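Local structure of guanine nucleotide exchange factor SRM1 (Saccharomyces cerevisiae, 3OF7) at residues 140-151 and 162-172; 221-229 and 249-259. The protein promotes the exchange of GDP for GTP on the small GTPases GSP1 and GSP2, binds chromatin, and controls RNA metabolism and nuclear transport. One frame throughout, in Å; residues are numbered along the deposited sequence.

Interaction 1. Residues 140-151 and 162-172; sequences SFPPLAEGHKVV and ALFSNGEVYAW
F164 lies between P143 and V150, and its ring carries much of the contact. Its first torsion sets CG anti to the carbonyl carbon (chi1 -77°), which turns the ring back over segment 140-151. CB is 3.7 Å from K149 O. CG and CD2 pass the same carbonyl and come up to P143 CB, which sits over one face as a CH-pi contact. V150 CG2 covers the opposite face, 3.6 Å from F164 CE2. CE2 also meets L144 CD2 at the edge. The tip, CZ, ends 3.6 Å from F141 CD1, with the two ring planes at 50°. F141 in turn points its edge at the six-membered ring of W172, an offset edge-to-face pair. P143, which touches F164 through CB, turns its CD to Y170 OH; P142 CD touches the same hydroxyl oxygen.

The backbones join next to this core. K149 N gives a nearly straight bond (176°) to S165 OG at 3.1 Å. S165 N returns a bond to K149 O, and V151 N bonds L163 O. N166 lies across one face of the H148 imidazole: CB is 3.8 Å from the ring centroid, and ND2 is over the same face near CD2. A water bridges H148 ND1 and S165 OG. With an alanine here, N166 would probably lose the ring it packs on, and the water its histidine partner.

N166 OD1 accepts from E168 N in an Asx turn that overlaps the end of the type I turn F164-G167. G147 ends the short helix in a Schellman motif. Strands 150-155, 159-164 and 169-177 are neighbours in one antiparallel blade of the RCC1-type beta-propeller, and the turn around 142-145 packs against it.

Interaction 2. Residues 221-229 and 249-259; sequences EEGMVFAWG and LDPRPFGLRHV
W228 holds CG anti to its backbone N (chi1 179°), which lays the indole alongside P251. F254 differs: its CG sits between the backbone N and the carbonyl carbon (chi1 48°), and the ring swings back to V225 and A227. P251 CD lies over the five-membered ring of W228, 3.9 Å from its centroid, as a CH-pi contact. W228 NE1 also gives a weak bond to L249 O. F175 and F184 meet the indole edge-to-face. F254 CZ touches V225 CG1 at 3.7 Å, and F254 CE2 touches A227 CB. The other branch of V225, CG2, packs on L256 CD2 and V259 CG2.

These segments pair the third strand of a four-stranded antiparallel propeller blade, 225-229, with its short outermost strand, 252-253. A227 and R252 form a hydrogen-bonded pair: A227 N to R252 O is 2.9 Å and R252 N to A227 O is 3.0 Å. Past P253 the pairing opens and a water fills the step. It donates to V225 O and accepts from F254 N and L256 N. V225 N then bonds L256 O at 3.3 Å.

At the far end V259 N bonds G223 O at 3.0 Å. G223 lies close against the backbone of H258 and V259. M224 SD comes to 3.7 Å from R257 CG, the two chains side by side. R252 NH2 makes a salt bridge to D250 OD1, with the oxygen in the guanidinium plane. D250 OD1 is also bonded by Q186.

How the interactions relate
The two contacts follow one another along the chain. Interaction 1 comes first. Residues 140-151 run through a short helix into strand 150-155. The chain then returns on strand 159-164 and turns into strand 169-177. Only ten residues separate these segments. Interaction 2 opens later and closes a longer loop of 19 residues, between strand 225-229 and the short strand 252-253. Neither contact nests in or crosses the other. They belong to successive sheets of the propeller: interaction 1 ties the 142-145 turn and strand 150-155 to strands 159-164 and 169-177, and interaction 2 joins the last two strands of the next. Their centres lie about 20 Å apart, but A171 CB packs on W228 CH2 at 3.7 Å.

Interaction 1. Residues 140-151 and 162-172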
loop_
_atom_site.group_PDB
_atom_site.type_symbol
_atom_site.label_atom_id
_atom_site.label_comp_id
_atom_site.label_asym_id
_atom_site.label_seq_id
_atom_site.Cartn_x
_atom_site.Cartn_y
_atom_site.Cartn_z
ATOM N N SER A 140 -24.484 5.699 1.049
ATOM C CA SER A 140 -23.552 5.521 2.164
ATOM C C SER A 140 -22.517 6.639 2.246
ATOM O O SER A 140 -21.866 6.806 3.279
ATOM C CB SER A 140 -22.843 4.166 2.072
ATOM O OG SER A 140 -23.778 3.107 2.168
ATOM N N PHE A 141 -22.372 7.401 1.162
ATOM C CA PHE A 141 -21.457 8.539 1.138
ATOM C C PHE A 141 -22.200 9.836 0.834
ATOM O O PHE A 141 -22.268 10.242 -0.333
ATOM C CB PHE A 141 -20.343 8.345 0.098
ATOM C CG PHE A 141 -19.505 7.115 0.307
ATOM C CD1 PHE A 141 -18.518 7.082 1.288
ATOM C CD2 PHE A 141 -19.675 6.001 -0.513
ATOM C CE1 PHE A 141 -17.721 5.951 1.463
ATOM C CE2 PHE A 141 -18.887 4.855 -0.338
ATOM C CZ PHE A 141 -17.911 4.834 0.655
ATOM N N PRO A 142 -22.748 10.501 1.877
ATOM C CA PRO A 142 -23.432 11.792 1.664
ATOM C C PRO A 142 -22.669 12.873 0.872
ATOM O O PRO A 142 -23.314 13.650 0.165
ATOM C CB PRO A 142 -23.736 12.266 3.092
ATOM C CG PRO A 142 -23.944 10.999 3.846
ATOM C CD PRO A 142 -22.902 10.039 3.272
ATOM N N PRO A 143 -21.321 12.958 0.992
ATOM C CA PRO A 143 -20.695 13.989 0.161
ATOM C C PRO A 143 -20.939 13.856 -1.350
ATOM O O PRO A 143 -20.883 14.862 -2.052
ATOM C CB PRO A 143 -19.204 13.842 0.483
ATOM C CG PRO A 143 -19.199 13.369 1.901
ATOM C CD PRO A 143 -20.363 12.411 1.974
ATOM N N LEU A 144 -21.225 12.648 -1.834
ATOM C CA LEU A 144 -21.402 12.420 -3.268
ATOM C C LEU A 144 -22.619 13.154 -3.834
ATOM O O LEU A 144 -22.557 13.709 -4.938
ATOM C CB LEU A 144 -21.490 10.928 -3.596
ATOM C CG LEU A 144 -20.224 10.094 -3.355
ATOM C CD1 LEU A 144 -20.505 8.621 -3.616
ATOM C CD2 LEU A 144 -19.043 10.584 -4.197
ATOM N N ALA A 145 -23.708 13.150 -3.069
ATOM C CA ALA A 145 -24.938 13.861 -3.446
ATOM C C ALA A 145 -24.747 15.382 -3.455
ATOM O O ALA A 145 -25.493 16.097 -4.122
ATOM C CB ALA A 145 -26.085 13.467 -2.525
ATOM N N GLU A 146 -23.745 15.861 -2.718
ATOM C CA GLU A 146 -23.405 17.285 -2.681
ATOM C C GLU A 146 -22.411 17.671 -3.780
ATOM O O GLU A 146 -21.963 18.819 -3.846
ATOM C CB GLU A 146 -22.829 17.675 -1.312
ATOM C CG GLU A 146 -23.690 17.311 -0.107
ATOM C CD GLU A 146 -23.585 18.329 1.019
ATOM O OE1 GLU A 146 -22.454 18.667 1.434
ATOM O OE2 GLU A 146 -24.643 18.793 1.493
ATOM N N GLY A 147 -22.044 16.707 -4.622
ATOM C CA GLY A 147 -21.123 16.964 -5.725
ATOM C C GLY A 147 -19.650 16.834 -5.376
ATOM O O GLY A 147 -18.784 17.149 -6.196
ATOM N N HIS A 148 -19.344 16.377 -4.166
ATOM C CA HIS A 148 -17.948 16.105 -3.819
ATOM C C HIS A 148 -17.563 14.729 -4.346
ATOM O O HIS A 148 -18.435 13.918 -4.653
ATOM C CB HIS A 148 -17.718 16.204 -2.312
ATOM C CG HIS A 148 -18.158 17.511 -1.735
ATOM N ND1 HIS A 148 -17.568 18.707 -2.077
ATOM C CD2 HIS A 148 -19.156 17.814 -0.871
ATOM C CE1 HIS A 148 -18.170 19.691 -1.436
ATOM N NE2 HIS A 148 -19.140 19.178 -0.701
ATOM N N LYS A 149 -16.260 14.481 -4.442
ATOM C CA LYS A 149 -15.747 13.224 -4.973
ATOM C C LYS A 149 -14.641 12.649 -4.102
ATOM O O LYS A 149 -13.987 13.376 -3.360
ATOM C CB LYS A 149 -15.238 13.431 -6.402
ATOM C CG LYS A 149 -16.373 13.462 -7.426
ATOM C CD LYS A 149 -15.886 13.753 -8.833
ATOM C CE LYS A 149 -17.062 13.849 -9.805
ATOM N NZ LYS A 149 -18.086 14.832 -9.337
ATOM N N VAL A 150 -14.432 11.340 -4.211
ATOM C CA VAL A 150 -13.306 10.693 -3.543
ATOM C C VAL A 150 -12.020 11.015 -4.303
ATOM O O VAL A 150 -11.980 10.905 -5.533
ATOM C CB VAL A 150 -13.490 9.166 -3.487
ATOM C CG1 VAL A 150 -12.264 8.487 -2.855
ATOM C CG2 VAL A 150 -14.778 8.794 -2.736
ATOM N N VAL A 151 -10.977 11.404 -3.580
ATOM C CA VAL A 151 -9.668 11.652 -4.195
ATOM C C VAL A 151 -8.633 10.596 -3.819
ATOM O O VAL A 151 -7.625 10.447 -4.502
ATOM C CB VAL A 151 -9.115 13.073 -3.900
ATOM C CG1 VAL A 151 -10.096 14.151 -4.393
ATOM C CG2 VAL A 151 -8.808 13.249 -2.411
ATOM N N ALA A 162 -12.003 6.546 2.914
ATOM C CA ALA A 162 -12.140 7.339 1.698
ATOM C C ALA A 162 -11.958 8.804 2.041
ATOM O O ALA A 162 -12.632 9.332 2.947
ATOM C CB ALA A 162 -13.509 7.110 1.043
ATOM N N LEU A 163 -11.039 9.446 1.327
ATOM C CA LEU A 163 -10.781 10.869 1.473
ATOM C C LEU A 163 -11.505 11.645 0.378
ATOM O O LEU A 163 -11.333 11.352 -0.809
ATOM C CB LEU A 163 -9.277 11.140 1.392
ATOM C CG LEU A 163 -8.830 12.605 1.375
ATOM C CD1 LEU A 163 -9.239 13.327 2.669
ATOM C CD2 LEU A 163 -7.329 12.716 1.128
ATOM N N PHE A 164 -12.303 12.637 0.777
ATOM C CA PHE A 164 -13.120 13.387 -0.178
ATOM C C PHE A 164 -12.492 14.726 -0.548
ATOM O O PHE A 164 -11.650 15.250 0.178
ATOM C CB PHE A 164 -14.551 13.571 0.342
ATOM C CG PHE A 164 -15.402 12.341 0.221
ATOM C CD1 PHE A 164 -15.361 11.342 1.197
ATOM C CD2 PHE A 164 -16.249 12.175 -0.867
ATOM C CE1 PHE A 164 -16.149 10.207 1.090
ATOM C CE2 PHE A 164 -17.050 11.034 -0.986
ATOM C CZ PHE A 164 -17.001 10.050 -0.006
ATOM N N SER A 165 -12.910 15.266 -1.689
ATOM C CA SER A 165 -12.348 16.503 -2.216
ATOM C C SER A 165 -12.636 17.712 -1.322
ATOM O O SER A 165 -12.002 18.757 -1.473
ATOM C CB SER A 165 -12.888 16.764 -3.621
ATOM O OG SER A 165 -14.299 16.697 -3.614
ATOM N N ASN A 166 -13.583 17.571 -0.399
ATOM C CA ASN A 166 -13.857 18.638 0.564
ATOM C C ASN A 166 -13.120 18.453 1.901
ATOM O O ASN A 166 -13.406 19.154 2.868
ATOM C CB ASN A 166 -15.366 18.793 0.787
ATOM C CG ASN A 166 -15.980 17.611 1.515
ATOM O OD1 ASN A 166 -15.361 16.553 1.665
ATOM N ND2 ASN A 166 -17.213 17.785 1.970
ATOM N N GLY A 167 -12.184 17.502 1.949
ATOM C CA GLY A 167 -11.366 17.277 3.145
ATOM C C GLY A 167 -11.953 16.311 4.162
ATOM O O GLY A 167 -11.309 15.992 5.168
ATOM N N GLU A 168 -13.167 15.841 3.905
ATOM C CA GLU A 168 -13.849 14.910 4.806
ATOM C C GLU A 168 -13.344 13.481 4.635
ATOM O O GLU A 168 -12.970 13.073 3.531
ATOM C CB GLU A 168 -15.355 14.945 4.578
ATOM C CG GLU A 168 -16.004 16.285 4.954
ATOM C CD GLU A 168 -17.515 16.211 5.069
ATOM O OE1 GLU A 168 -18.124 15.251 4.556
ATOM O OE2 GLU A 168 -18.103 17.128 5.684
ATOM N N VAL A 169 -13.361 12.734 5.738
ATOM C CA VAL A 169 -12.883 11.356 5.764
ATOM C C VAL A 169 -14.012 10.422 6.195
ATOM O O VAL A 169 -14.610 10.613 7.254
ATOM C CB VAL A 169 -11.663 11.212 6.724
ATOM C CG1 VAL A 169 -11.273 9.747 6.905
ATOM C CG2 VAL A 169 -10.478 12.008 6.204
ATOM N N TYR A 170 -14.311 9.427 5.365
ATOM C CA TYR A 170 -15.228 8.353 5.747
ATOM C C TYR A 170 -14.428 7.085 6.015
ATOM O O TYR A 170 -13.490 6.770 5.285
ATOM C CB TYR A 170 -16.315 8.117 4.682
ATOM C CG TYR A 170 -17.495 9.056 4.841
ATOM C CD1 TYR A 170 -17.343 10.431 4.653
ATOM C CD2 TYR A 170 -18.753 8.573 5.211
ATOM C CE1 TYR A 170 -18.409 11.304 4.822
ATOM C CE2 TYR A 170 -19.832 9.439 5.377
ATOM C CZ TYR A 170 -19.649 10.802 5.181
ATOM O OH TYR A 170 -20.711 11.662 5.346
ATOM N N ALA A 171 -14.790 6.385 7.080
ATOM C CA ALA A 171 -14.053 5.203 7.513
ATOM C C ALA A 171 -15.012 4.105 7.935
ATOM O O ALA A 171 -16.159 4.383 8.316
ATOM C CB ALA A 171 -13.095 5.554 8.637
ATOM N N TRP A 172 -14.552 2.856 7.821
ATOM C CA TRP A 172 -15.325 1.680 8.237
ATOM C C TRP A 172 -14.419 0.466 8.484
ATOM O O TRP A 172 -13.235 0.478 8.126
ATOM C CB TRP A 172 -16.466 1.354 7.247
ATOM C CG TRP A 172 -16.075 1.073 5.799
ATOM C CD1 TRP A 172 -16.016 -0.155 5.195
ATOM C CD2 TRP A 172 -15.732 2.032 4.782
ATOM N NE1 TRP A 172 -15.649 -0.025 3.872
ATOM C CE2 TRP A 172 -15.467 1.307 3.593
ATOM C CE3 TRP A 172 -15.616 3.432 4.759
ATOM C CZ2 TRP A 172 -15.094 1.933 2.397
ATOM C CZ3 TRP A 172 -15.235 4.060 3.565
ATOM C CH2 TRP A 172 -14.979 3.304 2.401
HETATM O O HOH W 1 -15.447 19.056 -3.634
#

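Interaction 2. Residues 221-229 and 249-259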
loop_
_atom_site.group_PDB
_atom_site.type_symbol
_atom_site.label_atom_id
_atom_site.label_comp_id
_atom_site.label_asym_id
_atom_site.label_seq_id
_atom_site.Cartn_x
_atom_site.Cartn_y
_atom_site.Cartn_z
ATOM N N GLU A 221 -3.336 19.957 5.302
ATOM C CA GLU A 221 -2.818 21.061 4.485
ATOM C C GLU A 221 -1.575 21.744 5.047
ATOM O O GLU A 221 -0.721 22.176 4.277
ATOM C CB GLU A 221 -3.894 22.123 4.272
ATOM C CG GLU A 221 -5.096 21.671 3.494
ATOM C CD GLU A 221 -6.121 22.779 3.367
ATOM O OE1 GLU A 221 -6.127 23.460 2.317
ATOM O OE2 GLU A 221 -6.899 22.982 4.321
ATOM N N GLU A 222 -1.477 21.855 6.374
ATOM C CA GLU A 222 -0.322 22.528 6.994
ATOM C C GLU A 222 0.867 21.594 7.239
ATOM O O GLU A 222 1.945 22.036 7.650
ATOM C CB GLU A 222 -0.720 23.286 8.279
ATOM C CG GLU A 222 -0.999 22.409 9.510
ATOM C CD GLU A 222 -0.967 23.194 10.826
ATOM O OE1 GLU A 222 -0.357 24.281 10.868
ATOM O OE2 GLU A 222 -1.562 22.722 11.819
ATOM N N GLY A 223 0.680 20.302 6.970
ATOM C CA GLY A 223 1.774 19.349 7.093
ATOM C C GLY A 223 1.810 18.605 8.414
ATOM O O GLY A 223 2.823 17.997 8.753
ATOM N N MET A 224 0.710 18.655 9.161
ATOM C CA MET A 224 0.591 17.903 10.411
ATOM C C MET A 224 0.193 16.460 10.079
ATOM O O MET A 224 -0.637 16.222 9.194
ATOM C CB MET A 224 -0.444 18.549 11.338
ATOM C CG MET A 224 -0.496 17.987 12.771
ATOM S SD MET A 224 0.894 18.458 13.837
ATOM C CE MET A 224 0.414 20.141 14.285
ATOM N N VAL A 225 0.801 15.507 10.780
ATOM C CA VAL A 225 0.468 14.080 10.629
ATOM C C VAL A 225 -0.363 13.600 11.809
ATOM O O VAL A 225 -0.078 13.935 12.961
ATOM C CB VAL A 225 1.732 13.198 10.517
ATOM C CG1 VAL A 225 1.364 11.735 10.193
ATOM C CG2 VAL A 225 2.683 13.749 9.467
ATOM N N PHE A 226 -1.392 12.816 11.511
ATOM C CA PHE A 226 -2.259 12.228 12.516
ATOM C C PHE A 226 -2.217 10.725 12.367
ATOM O O PHE A 226 -2.084 10.215 11.251
ATOM C CB PHE A 226 -3.696 12.709 12.327
ATOM C CG PHE A 226 -3.834 14.199 12.387
ATOM C CD1 PHE A 226 -3.546 14.982 11.276
ATOM C CD2 PHE A 226 -4.204 14.822 13.573
ATOM C CE1 PHE A 226 -3.656 16.372 11.338
ATOM C CE2 PHE A 226 -4.316 16.212 13.645
ATOM C CZ PHE A 226 -4.045 16.984 12.527
ATOM N N ALA A 227 -2.340 10.022 13.484
ATOM C CA ALA A 227 -2.352 8.561 13.454
ATOM C C ALA A 227 -3.558 8.033 14.219
ATOM O O ALA A 227 -4.043 8.679 15.163
ATOM C CB ALA A 227 -1.047 8.014 14.004
ATOM N N TRP A 228 -4.055 6.873 13.792
ATOM C CA TRP A 228 -5.264 6.270 14.342
ATOM C C TRP A 228 -5.180 4.746 14.222
ATOM O O TRP A 228 -4.887 4.218 13.142
ATOM C CB TRP A 228 -6.480 6.809 13.577
ATOM C CG TRP A 228 -7.862 6.306 13.965
ATOM C CD1 TRP A 228 -8.290 5.874 15.199
ATOM C CD2 TRP A 228 -9.008 6.259 13.108
ATOM N NE1 TRP A 228 -9.629 5.534 15.145
ATOM C CE2 TRP A 228 -10.092 5.763 13.874
ATOM C CE3 TRP A 228 -9.222 6.572 11.755
ATOM C CZ2 TRP A 228 -11.370 5.573 13.332
ATOM C CZ3 TRP A 228 -10.495 6.391 11.219
ATOM C CH2 TRP A 228 -11.551 5.886 12.003
ATOM N N GLY A 229 -5.437 4.050 15.330
ATOM C CA GLY A 229 -5.537 2.590 15.320
ATOM C C GLY A 229 -4.700 1.934 16.400
ATOM O O GLY A 229 -4.460 2.531 17.460
ATOM N N LEU A 249 -8.472 6.149 20.978
ATOM C CA LEU A 249 -8.602 5.524 19.655
ATOM C C LEU A 249 -9.349 6.450 18.684
ATOM O O LEU A 249 -10.503 6.203 18.319
ATOM C CB LEU A 249 -9.268 4.141 19.762
ATOM C CG LEU A 249 -9.353 3.244 18.516
ATOM C CD1 LEU A 249 -7.952 2.810 18.062
ATOM C CD2 LEU A 249 -10.210 2.024 18.791
ATOM N N ASP A 250 -8.667 7.525 18.301
ATOM C CA ASP A 250 -9.153 8.492 17.306
ATOM C C ASP A 250 -7.943 9.234 16.741
ATOM O O ASP A 250 -6.903 9.304 17.407
ATOM C CB ASP A 250 -10.181 9.470 17.905
ATOM C CG ASP A 250 -9.641 10.240 19.090
ATOM O OD1 ASP A 250 -9.703 9.709 20.215
ATOM O OD2 ASP A 250 -9.153 11.372 18.895
ATOM N N PRO A 251 -8.056 9.793 15.515
ATOM C CA PRO A 251 -6.847 10.353 14.892
ATOM C C PRO A 251 -6.264 11.506 15.699
ATOM O O PRO A 251 -6.990 12.430 16.056
ATOM C CB PRO A 251 -7.342 10.838 13.513
ATOM C CG PRO A 251 -8.559 10.010 13.243
ATOM C CD PRO A 251 -9.210 9.846 14.603
ATOM N N ARG A 252 -4.966 11.430 15.981
ATOM C CA ARG A 252 -4.287 12.386 16.845
ATOM C C ARG A 252 -2.892 12.690 16.328
ATOM O O ARG A 252 -2.205 11.789 15.837
ATOM C CB ARG A 252 -4.195 11.834 18.276
ATOM C CG ARG A 252 -5.510 11.868 19.038
ATOM C CD ARG A 252 -5.439 11.039 20.309
ATOM N NE ARG A 252 -6.750 10.917 20.934
ATOM C CZ ARG A 252 -7.051 11.356 22.153
ATOM N NH1 ARG A 252 -6.122 11.933 22.903
ATOM N NH2 ARG A 252 -8.278 11.194 22.623
ATOM N N PRO A 253 -2.453 13.958 16.459
ATOM C CA PRO A 253 -1.091 14.300 16.090
ATOM C C PRO A 253 -0.118 13.811 17.159
ATOM O O PRO A 253 -0.540 13.295 18.191
ATOM C CB PRO A 253 -1.122 15.834 16.017
ATOM C CG PRO A 253 -2.164 16.224 17.026
ATOM C CD PRO A 253 -3.169 15.103 17.063
ATOM N N PHE A 254 1.169 13.954 16.898
ATOM C CA PHE A 254 2.193 13.443 17.795
ATOM C C PHE A 254 3.472 14.245 17.622
ATOM O O PHE A 254 4.583 13.724 17.767
ATOM C CB PHE A 254 2.414 11.926 17.582
ATOM C CG PHE A 254 2.570 11.522 16.138
ATOM C CD1 PHE A 254 3.834 11.388 15.575
ATOM C CD2 PHE A 254 1.453 11.263 15.347
ATOM C CE1 PHE A 254 3.990 11.008 14.235
ATOM C CE2 PHE A 254 1.598 10.887 14.006
ATOM C CZ PHE A 254 2.876 10.764 13.455
ATOM N N GLY A 255 3.300 15.527 17.308
ATOM C CA GLY A 255 4.412 16.466 17.226
ATOM C C GLY A 255 5.201 16.440 15.934
ATOM O O GLY A 255 6.266 17.051 15.850
ATOM N N LEU A 256 4.690 15.733 14.926
ATOM C CA LEU A 256 5.352 15.667 13.627
ATOM C C LEU A 256 4.687 16.656 12.680
ATOM O O LEU A 256 3.491 16.525 12.364
ATOM C CB LEU A 256 5.305 14.243 13.053
ATOM C CG LEU A 256 5.945 13.968 11.686
ATOM C CD1 LEU A 256 7.415 14.332 11.646
ATOM C CD2 LEU A 256 5.756 12.496 11.314
ATOM N N ARG A 257 5.482 17.630 12.238
ATOM C CA ARG A 257 5.014 18.790 11.479
ATOM C C ARG A 257 5.814 18.984 10.200
ATOM O O ARG A 257 6.846 18.331 9.992
ATOM C CB ARG A 257 5.152 20.066 12.333
ATOM C CG ARG A 257 4.140 20.206 13.469
ATOM C CD ARG A 257 4.598 21.257 14.483
ATOM N NE ARG A 257 5.669 20.742 15.334
ATOM C CZ ARG A 257 5.496 20.247 16.559
ATOM N NH1 ARG A 257 4.286 20.207 17.114
ATOM N NH2 ARG A 257 6.540 19.792 17.237
ATOM N N HIS A 258 5.340 19.904 9.358
ATOM C CA HIS A 258 6.036 20.327 8.131
ATOM C C HIS A 258 6.220 19.198 7.103
ATOM O O HIS A 258 7.168 19.210 6.311
ATOM C CB HIS A 258 7.392 20.986 8.457
ATOM C CG HIS A 258 7.330 21.982 9.575
ATOM N ND1 HIS A 258 8.028 21.823 10.755
ATOM C CD2 HIS A 258 6.638 23.140 9.700
ATOM C CE1 HIS A 258 7.778 22.846 11.554
ATOM N NE2 HIS A 258 6.935 23.658 10.939
ATOM N N VAL A 259 5.303 18.237 7.115
ATOM C CA VAL A 259 5.403 17.055 6.256
ATOM C C VAL A 259 4.638 17.250 4.945
ATOM O O VAL A 259 3.543 17.791 4.948
ATOM C CB VAL A 259 4.886 15.801 7.009
ATOM C CG1 VAL A 259 4.833 14.573 6.078
ATOM C CG2 VAL A 259 5.775 15.519 8.212
HETATM O O HOH W 2 2.956 21.462 10.271
HETATM O O HOH W 3 2.011 14.928 14.390
HETATM O O HOH W 4 -4.622 8.013 17.838
#